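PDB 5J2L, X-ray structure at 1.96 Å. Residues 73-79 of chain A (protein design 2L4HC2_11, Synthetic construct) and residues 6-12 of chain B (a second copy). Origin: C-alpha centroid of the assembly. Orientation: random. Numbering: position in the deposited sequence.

Chain A 73-79: ELEKIIR
Chain B 6-12: SEDYKLR

Chain A 73-79 is helical throughout, part of a longer helix. Phi runs from -49° to -70° and psi from -32° to -54°. In chain B, residues 7-12 form a helix that continues beyond the stretch, with phi from -61° to -71° and psi from -27° to -49°. Most backbone bonds follow the i to i+4 pattern: Ile A78 N donates to Leu A74 O at 2.8 Å, and Leu B11 N to Glu B7 O at 2.8 Å. The two helices run nearly antiparallel, at 159°, and their axes approach to 10.6 Å. Two CA pairs set the register: Glu A75 CA lies 7.6 Å from Leu B11 CA, and Ile A78 CA lies 6.7 Å from Asp B8 CA.

The contact is mainly apolar, and no hydrogen bond crosses it. Ile A78 (chi1 m, chi2 t) and Leu B11 (chi1 t, chi2 p) both point toward the other helix and bury the most area. Ile A78 CD1 meets Leu B11 CD2 at 3.7 Å. The same Leu B11 CD2 packs against backbone, 3.7 Å from Glu A75 N and 3.9 Å from Leu A74 C. Leu A74 (m, t) adds its CB, 4.0 Å from Leu B11 CD1.

One turn before Leu B11, Glu B7 (m, p) offers its CB to Ile A78 CD1 at 3.9 Å. Its carboxylate leads away, and OE1 accepts from Ser B6 N at 2.8 Å and Ser B6 OG at 2.9 Å. Asp B8 (chi1 t) points sideways; its OD1 is 3.9 Å from Ile A78 CG2, a van der Waals approach.

Charged groups pair within each helix. Arg A79 NH2 bridges to Glu A75 OE2 at 2.8 Å, one turn back. Arg B12 NE and NH2 both reach Asp B8 OD2, at 2.8 and 2.9 Å. The CA-to-CB bond of Lys A76 points away from the chain B stretch, and its NZ bridges to Glu A73 OE2 at 3.0 Å.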

ATOM      1  N   GLU A  73       3.606 -12.662 -13.957  1.00 33.10           N
ATOM      2  CA  GLU A  73       4.578 -13.707 -14.216  1.00 38.46           C
ATOM      3  C   GLU A  73       4.116 -15.050 -13.628  1.00 39.71           C
ATOM      4  O   GLU A  73       4.298 -16.095 -14.262  1.00 36.87           O
ATOM      5  CB  GLU A  73       5.957 -13.274 -13.714  1.00 31.27           C
ATOM      6  CG  GLU A  73       6.604 -12.142 -14.532  1.00 47.82           C
ATOM      7  CD  GLU A  73       6.928 -12.523 -15.980  1.00 56.16           C
ATOM      8  OE1 GLU A  73       7.318 -13.648 -16.186  1.00 46.36           O
ATOM      9  OE2 GLU A  73       6.820 -11.693 -16.870  1.00 60.27           O
ATOM     10  N   LEU A  74       3.470 -15.033 -12.459  1.00 31.39           N
ATOM     11  CA  LEU A  74       2.925 -16.270 -11.915  1.00 31.48           C
ATOM     12  C   LEU A  74       1.802 -16.777 -12.811  1.00 39.42           C
ATOM     13  O   LEU A  74       1.605 -17.982 -12.934  1.00 41.24           O
ATOM     14  CB  LEU A  74       2.427 -16.112 -10.472  1.00 35.44           C
ATOM     15  CG  LEU A  74       3.501 -15.915  -9.395  1.00 28.13           C
ATOM     16  CD1 LEU A  74       2.826 -15.645  -8.050  1.00 26.79           C
ATOM     17  CD2 LEU A  74       4.357 -17.166  -9.317  1.00 34.92           C
ATOM     18  N   GLU A  75       1.077 -15.851 -13.446  1.00 41.72           N
ATOM     19  CA  GLU A  75       0.027 -16.216 -14.395  1.00 45.97           C
ATOM     20  C   GLU A  75       0.603 -17.080 -15.488  1.00 54.35           C
ATOM     21  O   GLU A  75       0.048 -18.121 -15.828  1.00 49.92           O
ATOM     22  CB  GLU A  75      -0.627 -14.985 -15.033  1.00 45.63           C
ATOM     23  CG  GLU A  75      -1.654 -15.338 -16.109  1.00 65.16           C
ATOM     24  CD  GLU A  75      -2.242 -14.137 -16.833  1.00 75.94           C
ATOM     25  OE1 GLU A  75      -2.139 -13.034 -16.331  1.00 66.01           O
ATOM     26  OE2 GLU A  75      -2.767 -14.329 -17.916  1.00 75.39           O
ATOM     27  N   LYS A  76       1.715 -16.628 -16.048  1.00 47.04           N
ATOM     28  CA  LYS A  76       2.366 -17.317 -17.145  1.00 47.76           C
ATOM     29  C   LYS A  76       2.782 -18.727 -16.719  1.00 56.29           C
ATOM     30  O   LYS A  76       2.601 -19.692 -17.463  1.00 66.78           O
ATOM     31  CB  LYS A  76       3.556 -16.493 -17.606  1.00 40.10           C
ATOM     32  CG  LYS A  76       3.158 -15.179 -18.251  1.00 44.75           C
ATOM     33  CD  LYS A  76       4.372 -14.340 -18.601  1.00 43.40           C
ATOM     34  CE  LYS A  76       3.954 -12.940 -19.025  1.00 47.76           C
ATOM     35  NZ  LYS A  76       5.122 -12.049 -19.259  1.00 59.26           N
ATOM     36  N   ILE A  77       3.319 -18.835 -15.506  1.00 48.60           N
ATOM     37  CA  ILE A  77       3.772 -20.126 -15.001  1.00 54.82           C
ATOM     38  C   ILE A  77       2.589 -21.063 -14.727  1.00 69.51           C
ATOM     39  O   ILE A  77       2.549 -22.187 -15.229  1.00 73.65           O
ATOM     40  CB  ILE A  77       4.599 -19.950 -13.719  1.00 53.50           C
ATOM     41  CG1 ILE A  77       5.900 -19.209 -14.031  1.00 45.19           C
ATOM     42  CG2 ILE A  77       4.902 -21.317 -13.121  1.00 60.78           C
ATOM     43  CD1 ILE A  77       6.643 -18.738 -12.793  1.00 49.81           C
ATOM     44  N   ILE A  78       1.638 -20.588 -13.927  1.00 64.44           N
ATOM     45  CA  ILE A  78       0.449 -21.345 -13.566  1.00 64.07           C
ATOM     46  C   ILE A  78      -0.359 -21.711 -14.801  1.00 70.09           C
ATOM     47  O   ILE A  78      -0.852 -22.831 -14.907  1.00 77.80           O
ATOM     48  CB  ILE A  78      -0.376 -20.580 -12.500  1.00 66.63           C
ATOM     49  CG1 ILE A  78       0.412 -20.609 -11.176  1.00 70.23           C
ATOM     50  CG2 ILE A  78      -1.776 -21.155 -12.331  1.00 75.10           C
ATOM     51  CD1 ILE A  78      -0.135 -19.695 -10.103  1.00 65.19           C
ATOM     52  N   ARG A  79      -0.478 -20.785 -15.743  1.00 75.46           N
ATOM     53  CA  ARG A  79      -1.117 -21.089 -17.018  1.00 75.92           C
ATOM     54  C   ARG A  79      -0.504 -22.367 -17.561  1.00 85.17           C
ATOM     55  O   ARG A  79      -1.220 -23.307 -17.931  1.00 90.94           O
ATOM     56  CB  ARG A  79      -0.931 -19.953 -18.009  1.00 66.15           C
ATOM     57  CG  ARG A  79      -1.534 -20.173 -19.385  1.00 74.14           C
ATOM     58  CD  ARG A  79      -1.200 -19.047 -20.310  1.00 84.70           C
ATOM     59  NE  ARG A  79      -1.822 -17.784 -19.912  1.00 87.11           N
ATOM     60  CZ  ARG A  79      -3.063 -17.382 -20.267  1.00 79.58           C
ATOM     61  NH1 ARG A  79      -3.813 -18.143 -21.042  1.00 73.36           N
ATOM     62  NH2 ARG A  79      -3.529 -16.215 -19.833  1.00 74.23           N
TER
ATOM     63  N   SER B   6      -4.982 -25.313  -7.386  1.00 61.17           N
ATOM     64  CA  SER B   6      -5.744 -24.424  -6.511  1.00 67.15           C
ATOM     65  C   SER B   6      -5.133 -23.047  -6.550  1.00 67.48           C
ATOM     66  O   SER B   6      -5.774 -22.058  -6.176  1.00 57.94           O
ATOM     67  CB  SER B   6      -5.706 -24.895  -5.088  1.00 67.09           C
ATOM     68  OG  SER B   6      -4.406 -24.728  -4.585  1.00 76.07           O
ATOM     69  N   GLU B   7      -3.863 -23.011  -6.944  1.00 63.03           N
ATOM     70  CA  GLU B   7      -3.114 -21.775  -7.006  1.00 58.20           C
ATOM     71  C   GLU B   7      -3.777 -20.825  -7.981  1.00 57.00           C
ATOM     72  O   GLU B   7      -3.664 -19.613  -7.833  1.00 47.38           O
ATOM     73  CB  GLU B   7      -1.665 -22.057  -7.389  1.00 67.72           C
ATOM     74  CG  GLU B   7      -0.904 -22.909  -6.374  1.00 68.26           C
ATOM     75  CD  GLU B   7      -1.188 -24.387  -6.541  1.00 83.40           C
ATOM     76  OE1 GLU B   7      -2.347 -24.763  -6.584  1.00 84.19           O
ATOM     77  OE2 GLU B   7      -0.242 -25.137  -6.656  1.00 83.59           O
ATOM     78  N   ASP B   8      -4.493 -21.382  -8.964  1.00 51.21           N
ATOM     79  CA  ASP B   8      -5.187 -20.565  -9.943  1.00 49.24           C
ATOM     80  C   ASP B   8      -6.290 -19.784  -9.218  1.00 44.82           C
ATOM     81  O   ASP B   8      -6.506 -18.606  -9.496  1.00 46.53           O
ATOM     82  CB  ASP B   8      -5.741 -21.411 -11.101  1.00 59.11           C
ATOM     83  CG  ASP B   8      -6.217 -20.580 -12.303  1.00 69.91           C
ATOM     84  OD1 ASP B   8      -5.403 -19.907 -12.892  1.00 72.57           O
ATOM     85  OD2 ASP B   8      -7.375 -20.637 -12.640  1.00 68.70           O
ATOM     86  N   TYR B   9      -6.963 -20.448  -8.275  1.00 43.04           N
ATOM     87  CA  TYR B   9      -8.021 -19.821  -7.492  1.00 44.61           C
ATOM     88  C   TYR B   9      -7.423 -18.679  -6.681  1.00 39.12           C
ATOM     89  O   TYR B   9      -7.939 -17.561  -6.693  1.00 31.28           O
ATOM     90  CB  TYR B   9      -8.697 -20.838  -6.567  1.00 37.58           C
ATOM     91  CG  TYR B   9      -9.864 -20.306  -5.742  1.00 28.50           C
ATOM     92  CD1 TYR B   9     -11.151 -20.332  -6.268  1.00 33.87           C
ATOM     93  CD2 TYR B   9      -9.657 -19.803  -4.462  1.00 28.27           C
ATOM     94  CE1 TYR B   9     -12.225 -19.877  -5.512  1.00 33.20           C
ATOM     95  CE2 TYR B   9     -10.721 -19.340  -3.708  1.00 38.49           C
ATOM     96  CZ  TYR B   9     -12.004 -19.381  -4.222  1.00 35.00           C
ATOM     97  OH  TYR B   9     -13.072 -18.931  -3.466  1.00 41.82           O
ATOM     98  N   LYS B  10      -6.320 -18.981  -5.997  1.00 32.42           N
ATOM     99  CA  LYS B  10      -5.647 -18.018  -5.141  1.00 35.89           C
ATOM    100  C   LYS B  10      -5.035 -16.853  -5.894  1.00 37.79           C
ATOM    101  O   LYS B  10      -4.991 -15.736  -5.378  1.00 31.00           O
ATOM    102  CB  LYS B  10      -4.586 -18.719  -4.308  1.00 41.46           C
ATOM    103  CG  LYS B  10      -5.163 -19.528  -3.180  1.00 40.95           C
ATOM    104  CD  LYS B  10      -5.730 -18.557  -2.164  1.00 56.39           C
ATOM    105  CE  LYS B  10      -6.251 -19.234  -0.915  1.00 57.85           C
ATOM    106  NZ  LYS B  10      -6.618 -18.220   0.102  1.00 69.05           N
ATOM    107  N   LEU B  11      -4.571 -17.110  -7.105  1.00 29.40           N
ATOM    108  CA  LEU B  11      -3.945 -16.070  -7.891  1.00 38.42           C
ATOM    109  C   LEU B  11      -5.040 -15.095  -8.329  1.00 40.45           C
ATOM    110  O   LEU B  11      -4.835 -13.877  -8.339  1.00 28.41           O
ATOM    111  CB  LEU B  11      -3.198 -16.673  -9.098  1.00 32.34           C
ATOM    112  CG  LEU B  11      -2.288 -15.711  -9.882  1.00 38.91           C
ATOM    113  CD1 LEU B  11      -1.199 -15.198  -8.938  1.00 36.72           C
ATOM    114  CD2 LEU B  11      -1.670 -16.423 -11.077  1.00 43.02           C
ATOM    115  N   ARG B  12      -6.204 -15.642  -8.698  1.00 35.10           N
ATOM    116  CA  ARG B  12      -7.336 -14.830  -9.126  1.00 35.94           C
ATOM    117  C   ARG B  12      -7.794 -13.961  -7.958  1.00 28.64           C
ATOM    118  O   ARG B  12      -8.122 -12.787  -8.137  1.00 25.39           O
ATOM    119  CB  ARG B  12      -8.459 -15.728  -9.650  1.00 33.51           C
ATOM    120  CG  ARG B  12      -8.077 -16.436 -10.940  1.00 52.81           C
ATOM    121  CD  ARG B  12      -9.145 -17.313 -11.498  1.00 70.30           C
ATOM    122  NE  ARG B  12      -8.605 -18.132 -12.580  1.00 82.23           N
ATOM    123  CZ  ARG B  12      -8.423 -17.749 -13.859  1.00 82.27           C
ATOM    124  NH1 ARG B  12      -8.761 -16.543 -14.273  1.00 68.57           N
ATOM    125  NH2 ARG B  12      -7.884 -18.626 -14.687  1.00 80.52           N
TER